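FdxN element excision controlling factor protein (PDB 2OKF) probably binds nucleic acid and, as a XisH-family protein, is thought to help control excision of the fdxN element, a DNA rearrangement of nitrogen-fixation genes in cyanobacteria. Local coordinates at residues A[24-37]-A[82-94]. Sequence-based numbering, arbitrary orientation. Where two conformers were deposited one is given.
Sequences TDDPLTISVGGVNL and NYRGALRKVEPDR
A two-stranded beta hairpin, closed by the type I' turn Val32-Gly33-Gly34-Val35, and the chain leading into it from edge strand 22-25 lie over the last turns of helix 69-90 and the turn that follows it in this PDDEXK-clan fold. Leu28, Ile30, Val32 and Leu37 all turn their side chains to this segment, and no hydrogen bond links 24-37 and 82-94 directly. Ile30 splits its branches. With CG1 anti to the carbonyl carbon (chi1 -49°), its side chain crosses that of Leu87 at about a right angle, CD1 lying against Leu87 CD2 and CG, while Ile30 CG2 settles 3.8 Å from Ala86 CB. That small methyl also meets Val32 CG1, and here the backbones come nearest, Val32 CA 6.7 Å from Ala86 CA. The Val32 and Val90 side chains run alongside each other in opposite senses, Val90 CG2 lying 3.7 Å from Val32 CB. Leu37 CD2 abuts the edge of the Tyr83 ring, 3.5 Å from Tyr83 CD1. Phe113 of the second subunit packs on Val32 and Ala86, and His74 of that subunit meets the Tyr83 ring. At the other end Leu28 CD2 rests 3.8 Å from Arg94 CD; the Arg94 side chain bends at chi3 (-56°), which brings its guanidinium to Glu91. Arg94 holds that carboxylate side-on, NE to OE1 and NH2 to OE2, both oxygens approached from above the carboxylate plane, while NH1 bonds Ile56 O. A methionine in place of Arg94 could still touch Leu28, but would probably leave the Glu91 carboxylate without its cationic mate and break the water link to Thr24. That water accepts from Arg94 NH2 at 2.9 Å and lies 2.8 Å from Thr24 OG1, hydrogen-bonded to both.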
loop_
_atom_site.group_PDB
_atom_site.type_symbol
_atom_site.label_atom_id
_atom_site.label_comp_id
_atom_site.label_asym_id
_atom_site.label_seq_id
_atom_site.Cartn_x
_atom_site.Cartn_y
_atom_site.Cartn_z
ATOM N N THR A 24 -6.432 0.517 -24.712
ATOM C CA THR A 24 -6.656 1.906 -25.123
ATOM C C THR A 24 -5.575 2.879 -24.672
ATOM O O THR A 24 -5.390 3.941 -25.303
ATOM C CB THR A 24 -8.029 2.394 -24.675
ATOM O OG1 THR A 24 -8.124 2.324 -23.234
ATOM C CG2 THR A 24 -9.107 1.560 -25.359
ATOM N N ASP A 25 -4.876 2.552 -23.609
ATOM C CA ASP A 25 -3.821 3.398 -23.103
ATOM C C ASP A 25 -2.820 2.554 -22.362
ATOM O O ASP A 25 -3.146 1.615 -21.600
ATOM C CB ASP A 25 -4.344 4.530 -22.188
ATOM C CG ASP A 25 -4.793 5.753 -22.960
ATOM O OD1 ASP A 25 -4.126 6.156 -23.954
ATOM O OD2 ASP A 25 -5.817 6.330 -22.566
ATOM N N ASP A 26 -1.568 2.890 -22.595
ATOM C CA ASP A 26 -0.499 2.213 -21.956
ATOM C C ASP A 26 0.707 3.116 -22.113
ATOM O O ASP A 26 1.317 3.155 -23.177
ATOM C CB ASP A 26 -0.276 0.855 -22.607
ATOM C CG ASP A 26 0.802 0.064 -21.919
ATOM O OD1 ASP A 26 1.280 0.511 -20.867
ATOM O OD2 ASP A 26 1.186 -0.996 -22.450
ATOM N N PRO A 27 1.051 3.855 -21.061
ATOM C CA PRO A 27 0.393 3.856 -19.763
ATOM C C PRO A 27 -0.858 4.710 -19.677
ATOM O O PRO A 27 -1.032 5.694 -20.420
ATOM C CB PRO A 27 1.466 4.439 -18.840
ATOM C CG PRO A 27 2.223 5.390 -19.733
ATOM C CD PRO A 27 2.191 4.792 -21.106
ATOM N N LEU A 28 -1.753 4.280 -18.792
ATOM C CA LEU A 28 -2.889 5.084 -18.424
ATOM C C LEU A 28 -2.313 6.046 -17.382
ATOM O O LEU A 28 -1.879 5.604 -16.315
ATOM C CB LEU A 28 -3.974 4.234 -17.763
ATOM C CG LEU A 28 -5.128 5.029 -17.158
ATOM C CD1 LEU A 28 -5.885 5.813 -18.189
ATOM C CD2 LEU A 28 -6.014 4.007 -16.450
ATOM N N THR A 29 -2.331 7.335 -17.667
ATOM C CA THR A 29 -1.802 8.314 -16.701
ATOM C C THR A 29 -2.951 8.912 -15.924
ATOM O O THR A 29 -4.025 9.147 -16.477
ATOM C CB THR A 29 -0.975 9.403 -17.363
ATOM O OG1 THR A 29 -1.742 10.023 -18.409
ATOM C CG2 THR A 29 0.318 8.779 -17.940
ATOM N N ILE A 30 -2.715 9.137 -14.634
ATOM C CA ILE A 30 -3.743 9.676 -13.755
ATOM C C ILE A 30 -3.173 10.887 -13.002
ATOM O O ILE A 30 -2.153 10.774 -12.319
ATOM C CB ILE A 30 -4.210 8.603 -12.735
ATOM C CG1 ILE A 30 -4.534 7.278 -13.439
ATOM C CG2 ILE A 30 -5.438 9.092 -11.925
ATOM C CD1 ILE A 30 -4.775 6.125 -12.490
ATOM N N SER A 31 -3.818 12.035 -13.152
ATOM C CA SER A 31 -3.427 13.228 -12.406
ATOM C C SER A 31 -4.640 13.718 -11.629
ATOM O O SER A 31 -5.687 13.964 -12.202
ATOM C CB SER A 31 -2.906 14.315 -13.344
ATOM O OG SER A 31 -1.633 13.950 -13.866
ATOM N N VAL A 32 -4.536 13.832 -10.309
ATOM C CA VAL A 32 -5.675 14.312 -9.577
ATOM C C VAL A 32 -5.258 14.827 -8.218
ATOM O O VAL A 32 -4.306 14.320 -7.609
ATOM C CB VAL A 32 -6.782 13.224 -9.405
ATOM C CG1 VAL A 32 -6.297 12.125 -8.549
ATOM C CG2 VAL A 32 -8.074 13.828 -8.824
ATOM N N GLY A 33 -5.949 15.868 -7.778
ATOM C CA GLY A 33 -5.753 16.392 -6.450
ATOM C C GLY A 33 -4.343 16.766 -6.101
ATOM O O GLY A 33 -3.922 16.568 -4.967
ATOM N N GLY A 34 -3.628 17.339 -7.075
ATOM C CA GLY A 34 -2.267 17.823 -6.860
ATOM C C GLY A 34 -1.176 16.788 -7.032
ATOM O O GLY A 34 0.003 17.075 -6.803
ATOM N N VAL A 35 -1.547 15.581 -7.441
ATOM C CA VAL A 35 -0.580 14.525 -7.608
ATOM C C VAL A 35 -0.686 13.852 -8.977
ATOM O O VAL A 35 -1.774 13.656 -9.504
ATOM C CB VAL A 35 -0.753 13.465 -6.473
ATOM C CG1 VAL A 35 0.204 12.329 -6.643
ATOM C CG2 VAL A 35 -0.560 14.131 -5.127
ATOM N N ASN A 36 0.470 13.542 -9.552
ATOM C CA ASN A 36 0.540 12.815 -10.810
ATOM C C ASN A 36 1.011 11.429 -10.443
ATOM O O ASN A 36 2.147 11.248 -10.005
ATOM C CB ASN A 36 1.513 13.472 -11.798
ATOM C CG ASN A 36 1.723 12.644 -13.072
ATOM O OD1 ASN A 36 2.721 12.817 -13.766
ATOM N ND2 ASN A 36 0.795 11.737 -13.368
ATOM N N LEU A 37 0.129 10.460 -10.605
ATOM C CA LEU A 37 0.450 9.087 -10.266
ATOM C C LEU A 37 1.086 8.365 -11.458
ATOM O O LEU A 37 1.509 9.006 -12.432
ATOM C CB LEU A 37 -0.804 8.357 -9.784
ATOM C CG LEU A 37 -1.403 8.826 -8.452
ATOM C CD1 LEU A 37 -2.263 10.071 -8.645
ATOM C CD2 LEU A 37 -2.256 7.737 -7.851
ATOM N N ASN A 82 -4.294 3.505 -3.861
ATOM C CA ASN A 82 -4.159 4.849 -4.397
ATOM C C ASN A 82 -4.739 4.977 -5.783
ATOM O O ASN A 82 -5.489 5.920 -6.084
ATOM C CB ASN A 82 -2.697 5.272 -4.379
ATOM C CG ASN A 82 -2.234 5.764 -3.021
ATOM O OD1 ASN A 82 -1.069 5.588 -2.638
ATOM N ND2 ASN A 82 -3.069 6.376 -2.300
ATOM N N TYR A 83 -4.411 4.050 -6.660
ATOM C CA TYR A 83 -4.966 4.097 -8.016
ATOM C C TYR A 83 -6.466 3.942 -8.014
ATOM O O TYR A 83 -7.155 4.655 -8.751
ATOM C CB TYR A 83 -4.313 3.073 -8.960
ATOM C CG TYR A 83 -2.822 3.213 -9.163
ATOM C CD1 TYR A 83 -2.188 4.431 -9.115
ATOM C CD2 TYR A 83 -2.078 2.076 -9.401
ATOM C CE1 TYR A 83 -0.808 4.521 -9.290
ATOM C CE2 TYR A 83 -0.726 2.145 -9.606
ATOM C CZ TYR A 83 -0.094 3.359 -9.552
ATOM O OH TYR A 83 1.273 3.434 -9.716
ATOM N N ARG A 84 -6.992 3.043 -7.193
ATOM C CA ARG A 84 -8.427 2.856 -7.134
ATOM C C ARG A 84 -9.100 4.150 -6.676
ATOM O O ARG A 84 -10.126 4.580 -7.253
ATOM C CB ARG A 84 -8.768 1.717 -6.188
ATOM C CG ARG A 84 -10.283 1.524 -6.060
ATOM C CD ARG A 84 -10.673 0.327 -5.225
ATOM N NE ARG A 84 -10.216 0.457 -3.849
ATOM C CZ ARG A 84 -10.275 -0.537 -2.966
ATOM N NH1 ARG A 84 -10.706 -1.750 -3.316
ATOM N NH2 ARG A 84 -9.828 -0.307 -1.732
ATOM N N GLY A 85 -8.545 4.767 -5.628
ATOM C CA GLY A 85 -9.117 5.970 -5.066
ATOM C C GLY A 85 -9.058 7.119 -6.069
ATOM O O GLY A 85 -9.986 7.926 -6.177
ATOM N N ALA A 86 -7.953 7.211 -6.810
ATOM C CA ALA A 86 -7.817 8.250 -7.828
ATOM C C ALA A 86 -8.816 8.012 -8.977
ATOM O O ALA A 86 -9.471 8.939 -9.444
ATOM C CB ALA A 86 -6.390 8.277 -8.348
ATOM N N LEU A 87 -8.929 6.786 -9.448
ATOM C CA LEU A 87 -9.831 6.483 -10.560
ATOM C C LEU A 87 -11.297 6.800 -10.222
ATOM O O LEU A 87 -12.038 7.207 -11.091
ATOM C CB LEU A 87 -9.689 5.020 -11.003
ATOM C CG LEU A 87 -8.406 4.792 -11.770
ATOM C CD1 LEU A 87 -8.136 3.264 -11.922
ATOM C CD2 LEU A 87 -8.506 5.420 -13.187
ATOM N N ARG A 88 -11.713 6.589 -8.977
ATOM C CA ARG A 88 -13.064 6.934 -8.587
ATOM C C ARG A 88 -13.382 8.375 -8.924
ATOM O O ARG A 88 -14.482 8.691 -9.320
ATOM C CB ARG A 88 -13.301 6.794 -7.080
ATOM C CG ARG A 88 -13.486 5.476 -6.604
ATOM C CD ARG A 88 -13.868 5.510 -5.116
ATOM N NE ARG A 88 -13.604 4.180 -4.672
ATOM C CZ ARG A 88 -13.282 3.842 -3.442
ATOM N NH1 ARG A 88 -13.200 4.715 -2.437
ATOM N NH2 ARG A 88 -13.058 2.542 -3.221
ATOM N N LYS A 89 -12.401 9.251 -8.702
ATOM C CA LYS A 89 -12.553 10.683 -8.861
ATOM C C LYS A 89 -12.146 11.225 -10.235
ATOM O O LYS A 89 -12.270 12.444 -10.486
ATOM C CB LYS A 89 -11.761 11.364 -7.750
ATOM C CG LYS A 89 -12.159 10.900 -6.328
ATOM C CD LYS A 89 -13.515 11.379 -5.904
ATOM C CE LYS A 89 -13.814 10.993 -4.446
ATOM N NZ LYS A 89 -14.169 9.518 -4.260
ATOM N N VAL A 90 -11.763 10.339 -11.150
ATOM C CA VAL A 90 -11.347 10.729 -12.486
ATOM C C VAL A 90 -12.079 9.945 -13.601
ATOM O O VAL A 90 -12.595 10.518 -14.553
ATOM C CB VAL A 90 -9.822 10.576 -12.637
ATOM C CG1 VAL A 90 -9.410 10.976 -14.042
ATOM C CG2 VAL A 90 -9.125 11.471 -11.649
ATOM N N GLU A 91 -12.112 8.625 -13.476
ATOM C CA GLU A 91 -12.774 7.782 -14.445
ATOM C C GLU A 91 -13.514 6.661 -13.672
ATOM O O GLU A 91 -13.084 5.504 -13.582
ATOM C CB GLU A 91 -11.744 7.251 -15.440
ATOM C CG GLU A 91 -12.374 6.756 -16.694
ATOM C CD GLU A 91 -11.363 6.376 -17.737
ATOM O OE1 GLU A 91 -10.138 6.265 -17.389
ATOM O OE2 GLU A 91 -11.834 6.206 -18.882
ATOM N N PRO A 92 -14.656 7.024 -13.099
ATOM C CA PRO A 92 -15.360 6.130 -12.210
ATOM C C PRO A 92 -15.969 4.896 -12.835
ATOM O O PRO A 92 -16.352 4.005 -12.093
ATOM C CB PRO A 92 -16.473 7.037 -11.651
ATOM C CG PRO A 92 -16.700 8.040 -12.680
ATOM C CD PRO A 92 -15.343 8.323 -13.227
ATOM N N ASP A 93 -16.008 4.833 -14.168
ATOM C CA ASP A 93 -16.478 3.617 -14.802
ATOM C C ASP A 93 -15.371 2.637 -15.129
ATOM O O ASP A 93 -15.656 1.554 -15.643
ATOM C CB ASP A 93 -17.262 3.958 -16.061
ATOM C CG ASP A 93 -18.560 4.658 -15.733
ATOM O OD1 ASP A 93 -19.328 4.100 -14.919
ATOM O OD2 ASP A 93 -18.823 5.743 -16.279
ATOM N N ARG A 94 -14.130 2.980 -14.827
ATOM C CA ARG A 94 -13.003 2.119 -15.146
ATOM C C ARG A 94 -12.593 1.393 -13.911
ATOM O O ARG A 94 -12.105 1.987 -12.919
ATOM C CB ARG A 94 -11.855 2.918 -15.745
ATOM C CG ARG A 94 -10.726 2.042 -16.163
ATOM C CD ARG A 94 -9.586 2.805 -16.860
ATOM N NE ARG A 94 -10.032 3.565 -18.011
ATOM C CZ ARG A 94 -10.324 3.034 -19.189
ATOM N NH1 ARG A 94 -10.188 1.730 -19.452
ATOM N NH2 ARG A 94 -10.708 3.832 -20.181
HETATM O O HOH W 1 -10.728 1.933 -22.327
#